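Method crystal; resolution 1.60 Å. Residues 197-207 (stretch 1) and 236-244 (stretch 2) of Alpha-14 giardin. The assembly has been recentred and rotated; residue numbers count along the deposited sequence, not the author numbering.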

ATOM      1  N   THR A 197       4.232  11.741 -13.743  1.00 14.15           N
ATOM      2  CA  THR A 197       2.823  11.591 -13.439  1.00 14.20           C
ATOM      3  C   THR A 197       2.277  10.245 -13.915  1.00 13.67           C
ATOM      4  O   THR A 197       2.877   9.578 -14.789  1.00 13.94           O
ATOM      5  N   ARG A 198       1.120   9.860 -13.379  1.00 13.83           N
ATOM      6  CA  ARG A 198       0.438   8.645 -13.830  1.00 14.13           C
ATOM      7  C   ARG A 198       0.175   8.691 -15.340  1.00 14.87           C
ATOM      8  O   ARG A 198       0.449   7.723 -16.040  1.00 14.87           O
ATOM      9  N   ALA A 199      -0.321   9.828 -15.833  1.00 15.81           N
ATOM     10  CA  ALA A 199      -0.650   9.933 -17.262  1.00 16.03           C
ATOM     11  C   ALA A 199       0.588   9.774 -18.128  1.00 15.51           C
ATOM     12  O   ALA A 199       0.579   9.024 -19.125  1.00 17.29           O
ATOM     13  N   ASP A 200       1.669  10.456 -17.750  1.00 14.95           N
ATOM     14  CA  ASP A 200       2.933  10.334 -18.490  1.00 14.55           C
ATOM     15  C   ASP A 200       3.560   8.944 -18.390  1.00 14.12           C
ATOM     16  O   ASP A 200       4.147   8.458 -19.354  1.00 14.31           O
ATOM     17  N   PHE A 201       3.456   8.322 -17.215  1.00 13.38           N
ATOM     18  CA  PHE A 201       4.013   6.983 -17.050  1.00 13.87           C
ATOM     19  C   PHE A 201       3.241   5.962 -17.903  1.00 13.89           C
ATOM     20  O   PHE A 201       3.851   5.073 -18.546  1.00 14.08           O
ATOM     21  N   ARG A 202       1.913   6.098 -17.918  1.00 14.08           N
ATOM     22  CA  ARG A 202       1.086   5.230 -18.752  1.00 15.06           C
ATOM     23  C   ARG A 202       1.458   5.416 -20.223  1.00 14.95           C
ATOM     24  O   ARG A 202       1.638   4.431 -20.943  1.00 14.75           O
ATOM     25  N   GLN A 203       1.657   6.665 -20.629  1.00 15.44           N
ATOM     26  CA  GLN A 203       2.051   6.956 -22.008  1.00 16.80           C
ATOM     27  C   GLN A 203       3.393   6.301 -22.314  1.00 15.64           C
ATOM     28  O   GLN A 203       3.539   5.610 -23.328  1.00 15.90           O
ATOM     29  N   LEU A 204       4.381   6.500 -21.432  1.00 15.05           N
ATOM     30  CA  LEU A 204       5.707   5.907 -21.614  1.00 14.64           C
ATOM     31  C   LEU A 204       5.649   4.367 -21.730  1.00 14.96           C
ATOM     32  O   LEU A 204       6.332   3.766 -22.554  1.00 13.83           O
ATOM     33  N   HIS A 205       4.848   3.737 -20.865  1.00 14.69           N
ATOM     34  CA  HIS A 205       4.633   2.290 -20.907  1.00 15.18           C
ATOM     35  C   HIS A 205       4.171   1.846 -22.289  1.00 15.25           C
ATOM     36  O   HIS A 205       4.740   0.909 -22.855  1.00 15.09           O
ATOM     37  N   LYS A 206       3.172   2.547 -22.824  1.00 15.27           N
ATOM     38  CA  LYS A 206       2.615   2.201 -24.146  1.00 16.58           C
ATOM     39  C   LYS A 206       3.586   2.530 -25.282  1.00 16.69           C
ATOM     40  O   LYS A 206       3.711   1.761 -26.244  1.00 17.09           O
ATOM     41  N   MET A 207       4.283   3.656 -25.159  1.00 16.67           N
ATOM     42  CA  MET A 207       5.329   4.036 -26.116  1.00 17.96           C
ATOM     43  C   MET A 207       6.446   3.015 -26.216  1.00 16.91           C
ATOM     44  O   MET A 207       6.998   2.797 -27.293  1.00 17.42           O
ATOM     45  N   ALA A 236       6.231   0.439  -8.083  1.00  9.99           N
ATOM     46  CA  ALA A 236       6.080   1.801  -8.611  1.00  9.91           C
ATOM     47  C   ALA A 236       5.489   1.735 -10.014  1.00 10.57           C
ATOM     48  O   ALA A 236       4.572   2.494 -10.343  1.00 10.68           O
ATOM     49  N   HIS A 237       6.010   0.827 -10.837  1.00  9.70           N
ATOM     50  CA  HIS A 237       5.429   0.618 -12.172  1.00 10.37           C
ATOM     51  C   HIS A 237       3.922   0.384 -12.093  1.00 10.82           C
ATOM     52  O   HIS A 237       3.128   1.059 -12.753  1.00 10.85           O
ATOM     53  N   ASP A 238       3.528  -0.588 -11.280  1.00 10.23           N
ATOM     54  CA  ASP A 238       2.145  -0.999 -11.200  1.00 11.25           C
ATOM     55  C   ASP A 238       1.267   0.101 -10.599  1.00 11.66           C
ATOM     56  O   ASP A 238       0.139   0.320 -11.059  1.00 11.89           O
ATOM     57  N   PHE A 239       1.770   0.789  -9.575  1.00 11.42           N
ATOM     58  CA  PHE A 239       0.983   1.858  -8.970  1.00 12.12           C
ATOM     59  C   PHE A 239       0.687   2.973  -9.964  1.00 12.09           C
ATOM     60  O   PHE A 239      -0.439   3.451 -10.064  1.00 12.66           O
ATOM     61  N   LEU A 240       1.695   3.363 -10.711  1.00 11.52           N
ATOM     62  CA  LEU A 240       1.516   4.442 -11.693  1.00 13.04           C
ATOM     63  C   LEU A 240       0.594   3.954 -12.804  1.00 14.33           C
ATOM     64  O   LEU A 240      -0.310   4.674 -13.224  1.00 15.23           O
ATOM     65  N   TYR A 241       0.763   2.709 -13.222  1.00 13.81           N
ATOM     66  CA  TYR A 241       0.026   2.208 -14.374  1.00 14.38           C
ATOM     67  C   TYR A 241      -1.412   1.885 -14.037  1.00 14.68           C
ATOM     68  O   TYR A 241      -2.318   2.300 -14.761  1.00 15.83           O
ATOM     69  N   ASP A 242      -1.622   1.132 -12.956  1.00 14.87           N
ATOM     70  CA  ASP A 242      -2.978   0.780 -12.496  1.00 15.32           C
ATOM     71  C   ASP A 242      -2.909   0.313 -11.034  1.00 14.56           C
ATOM     72  O   ASP A 242      -2.482  -0.822 -10.790  1.00 12.98           O
ATOM     73  N   PRO A 243      -3.280   1.190 -10.081  1.00 14.93           N
ATOM     74  CA  PRO A 243      -3.257   0.825  -8.657  1.00 14.21           C
ATOM     75  C   PRO A 243      -3.838  -0.543  -8.305  1.00 14.15           C
ATOM     76  O   PRO A 243      -3.331  -1.175  -7.371  1.00 13.09           O
ATOM     77  N   CYS A 244      -4.864  -1.014  -9.015  1.00 14.01           N
ATOM     78  CA  CYS A 244      -5.455  -2.334  -8.709  1.00 13.90           C
ATOM     79  C   CYS A 244      -4.473  -3.471  -8.967  1.00 13.76           C
ATOM     80  O   CYS A 244      -4.432  -4.461  -8.221  1.00 14.10           O
TER

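The ring of Tyr-241 is sandwiched between two side chains from successive turns of the facing helix, a stacked imidazole on one face and a guanidinium on the other. His-205 (chi1 t), whose CA-to-CB bond points toward the second stretch, lies face-to-face with the tyrosine, centroids 3.9 Å apart and planes at 25°. Over the opposite face, Arg-202 (m, t, p) makes a cation-pi contact, its CZ 4.5 Å from the Tyr-241 ring centroid. Tyr-241 itself adopts chi1 t and has the largest area covered in this contact; its OH accepts a hydrogen bond from Lys-206 NZ at 3.2 Å.

The example illustrates how arginines can serve a helix terminus. Where helix 236-241 ends, carbonyls lack the amide partners of a further turn, and side-chain donors can take their place. Arg-202 NH1 donates to Tyr-241 O (2.8 Å). Arg-198, sideways at CB, extends through t, t, m so that NH2 donates to Phe-239 O (2.9 Å), nearly linearly, while NE makes a weak bond to Leu-240 O (2.9 Å). These carbonyls approach the guanidinium edge. The same group also reaches over one face of the Phe-239 ring (chi1 t), Arg-198 NH2 being its nearest atom at 3.3 Å from Phe-239 CZ, in a cation-pi contact with Arg-198 CZ 4.8 Å from the ring centroid. The guanidinium stands steeply to the ring rather than flat on it. Each arginine thus combines hydrogen bonding with cation-pi packing.

Beside these polar contacts sits a buried apolar element. Phe-201 (chi1 t) points toward the second stretch; Leu-240 (m, t) brings CD1 over one face of its ring, 4.0 Å from the centroid, and the ring's edge is directed at the face of His-237. That histidine (chi1 t) joins the apolar and polar parts of the contact: its NE2 shares a 3.0 Å hydrogen bond with His-205 ND1, either of which could be the donor, while its ND1 donates to Asp-238 OD1 (2.9 Å), which helps fix the ring's orientation.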

ATOM      1  CB  THR A 197       1.977  12.707 -14.110  1.00 13.93           C
ATOM      2  OG1 THR A 197       2.115  12.605 -15.531  1.00 15.86           O
ATOM      3  CG2 THR A 197       2.454  14.089 -13.665  1.00 15.72           C
ATOM      4  CB  ARG A 198      -0.863   8.425 -13.066  1.00 14.89           C
ATOM      5  CG  ARG A 198      -1.777   7.367 -13.691  1.00 16.01           C
ATOM      6  CD  ARG A 198      -2.813   6.800 -12.725  1.00 18.34           C
ATOM      7  NE  ARG A 198      -2.200   6.155 -11.562  1.00 18.05           N
ATOM      8  CZ  ARG A 198      -2.211   6.680 -10.342  1.00 17.02           C
ATOM      9  NH1 ARG A 198      -2.823   7.842 -10.115  1.00 21.23           N
ATOM     10  NH2 ARG A 198      -1.641   6.034  -9.329  1.00 17.71           N
ATOM     11  CB  ALA A 199      -1.335  11.270 -17.550  1.00 16.30           C
ATOM     12  CB  ASP A 200       3.934  11.404 -18.077  1.00 15.46           C
ATOM     13  CG  ASP A 200       3.524  12.792 -18.538  1.00 17.90           C
ATOM     14  OD1 ASP A 200       2.661  12.863 -19.449  1.00 20.02           O
ATOM     15  OD2 ASP A 200       4.069  13.786 -18.003  1.00 19.37           O
ATOM     16  CB  PHE A 201       4.048   6.557 -15.574  1.00 13.61           C
ATOM     17  CG  PHE A 201       4.841   5.316 -15.355  1.00 13.61           C
ATOM     18  CD1 PHE A 201       6.220   5.379 -15.217  1.00 12.71           C
ATOM     19  CD2 PHE A 201       4.208   4.068 -15.381  1.00 11.96           C
ATOM     20  CE1 PHE A 201       6.975   4.210 -15.030  1.00 12.75           C
ATOM     21  CE2 PHE A 201       4.948   2.894 -15.221  1.00 10.38           C
ATOM     22  CZ  PHE A 201       6.337   2.969 -15.044  1.00 12.49           C
ATOM     23  CB  ARG A 202      -0.398   5.460 -18.499  1.00 15.31           C
ATOM     24  CG  ARG A 202      -0.866   4.881 -17.157  1.00 15.90           C
ATOM     25  CD  ARG A 202      -2.316   5.187 -16.848  1.00 18.48           C
ATOM     26  NE  ARG A 202      -3.210   4.791 -17.947  1.00 20.03           N
ATOM     27  CZ  ARG A 202      -3.615   3.543 -18.185  1.00 21.66           C
ATOM     28  NH1 ARG A 202      -3.204   2.532 -17.422  1.00 21.85           N
ATOM     29  NH2 ARG A 202      -4.426   3.292 -19.207  1.00 25.54           N
ATOM     30  CB  GLN A 203       2.079   8.470 -22.254  1.00 16.74           C
ATOM     31  CG  GLN A 203       2.309   8.885 -23.692  1.00 19.65           C
ATOM     32  CD  GLN A 203       2.303  10.390 -23.874  1.00 19.88           C
ATOM     33  OE1 GLN A 203       1.697  11.130 -23.094  1.00 23.00           O
ATOM     34  NE2 GLN A 203       3.012  10.856 -24.908  1.00 23.74           N
ATOM     35  CB  LEU A 204       6.644   6.319 -20.465  1.00 14.65           C
ATOM     36  CG  LEU A 204       8.111   5.924 -20.684  1.00 15.21           C
ATOM     37  CD1 LEU A 204       8.805   6.857 -21.711  1.00 16.12           C
ATOM     38  CD2 LEU A 204       8.854   5.907 -19.341  1.00 16.36           C
ATOM     39  CB  HIS A 205       3.633   1.891 -19.820  1.00 15.22           C
ATOM     40  CG  HIS A 205       3.163   0.466 -19.884  1.00 16.57           C
ATOM     41  ND1 HIS A 205       3.421  -0.445 -18.881  1.00 19.36           N
ATOM     42  CD2 HIS A 205       2.394  -0.186 -20.792  1.00 16.30           C
ATOM     43  CE1 HIS A 205       2.841  -1.599 -19.173  1.00 19.31           C
ATOM     44  NE2 HIS A 205       2.220  -1.471 -20.331  1.00 19.32           N
ATOM     45  CB  LYS A 206       1.270   2.890 -24.359  1.00 16.74           C
ATOM     46  CG  LYS A 206       0.202   2.475 -23.363  1.00 18.85           C
ATOM     47  CD  LYS A 206      -1.067   3.304 -23.529  1.00 23.52           C
ATOM     48  CE  LYS A 206      -2.067   3.006 -22.418  1.00 27.72           C
ATOM     49  NZ  LYS A 206      -2.698   1.682 -22.613  1.00 29.68           N
ATOM     50  CB  MET A 207       5.923   5.408 -25.776  1.00 17.01           C
ATOM     51  CG  MET A 207       4.961   6.563 -25.996  1.00 19.63           C
ATOM     52  SD  MET A 207       5.587   8.117 -25.313  1.00 21.61           S
ATOM     53  CE  MET A 207       7.131   8.375 -26.178  1.00 21.85           C
ATOM     54  CB  ALA A 236       7.407   2.539  -8.637  1.00 10.29           C
ATOM     55  CB  HIS A 237       6.078  -0.569 -12.905  1.00 11.20           C
ATOM     56  CG  HIS A 237       5.392  -0.892 -14.198  1.00 11.95           C
ATOM     57  ND1 HIS A 237       4.208  -1.596 -14.251  1.00 14.46           N
ATOM     58  CD2 HIS A 237       5.690  -0.554 -15.475  1.00 15.16           C
ATOM     59  CE1 HIS A 237       3.807  -1.682 -15.512  1.00 15.52           C
ATOM     60  NE2 HIS A 237       4.699  -1.072 -16.273  1.00 16.24           N
ATOM     61  CB  ASP A 238       2.062  -2.277 -10.378  1.00 11.29           C
ATOM     62  CG  ASP A 238       2.624  -3.483 -11.118  1.00 13.35           C
ATOM     63  OD1 ASP A 238       3.040  -3.365 -12.302  1.00 13.10           O
ATOM     64  OD2 ASP A 238       2.641  -4.578 -10.523  1.00 15.43           O
ATOM     65  CB  PHE A 239       1.656   2.436  -7.719  1.00 12.90           C
ATOM     66  CG  PHE A 239       0.972   3.673  -7.201  1.00 14.79           C
ATOM     67  CD1 PHE A 239      -0.274   3.572  -6.588  1.00 17.16           C
ATOM     68  CD2 PHE A 239       1.563   4.926  -7.348  1.00 17.45           C
ATOM     69  CE1 PHE A 239      -0.938   4.736  -6.106  1.00 18.59           C
ATOM     70  CE2 PHE A 239       0.915   6.091  -6.868  1.00 19.54           C
ATOM     71  CZ  PHE A 239      -0.331   5.972  -6.248  1.00 18.38           C
ATOM     72  CB  LEU A 240       2.866   4.902 -12.212  1.00 13.39           C
ATOM     73  CG  LEU A 240       3.724   5.614 -11.153  1.00 13.48           C
ATOM     74  CD1 LEU A 240       5.177   5.769 -11.625  1.00 12.48           C
ATOM     75  CD2 LEU A 240       3.099   6.964 -10.769  1.00 15.62           C
ATOM     76  CB  TYR A 241       0.712   0.997 -14.992  1.00 14.07           C
ATOM     77  CG  TYR A 241       0.215   0.744 -16.388  1.00 15.45           C
ATOM     78  CD1 TYR A 241       0.621   1.568 -17.434  1.00 15.82           C
ATOM     79  CD2 TYR A 241      -0.654  -0.295 -16.653  1.00 15.46           C
ATOM     80  CE1 TYR A 241       0.169   1.375 -18.723  1.00 17.50           C
ATOM     81  CE2 TYR A 241      -1.132  -0.501 -17.963  1.00 16.84           C
ATOM     82  CZ  TYR A 241      -0.684   0.339 -18.985  1.00 17.28           C
ATOM     83  OH  TYR A 241      -1.130   0.156 -20.286  1.00 19.61           O
ATOM     84  CB  ASP A 242      -3.566  -0.337 -13.330  1.00 16.45           C
ATOM     85  CG  ASP A 242      -5.034  -0.619 -12.995  1.00 20.03           C
ATOM     86  OD1 ASP A 242      -5.501  -0.265 -11.883  1.00 23.94           O
ATOM     87  OD2 ASP A 242      -5.715  -1.224 -13.846  1.00 24.98           O
ATOM     88  CB  PRO A 243      -4.059   1.945  -7.994  1.00 14.62           C
ATOM     89  CG  PRO A 243      -3.677   3.159  -8.834  1.00 15.73           C
ATOM     90  CD  PRO A 243      -3.696   2.610 -10.255  1.00 14.99           C
ATOM     91  CB  CYS A 244      -6.768  -2.567  -9.462  1.00 15.17           C
ATOM     92  SG  CYS A 244      -8.086  -1.500  -8.872  1.00 17.73           S
TER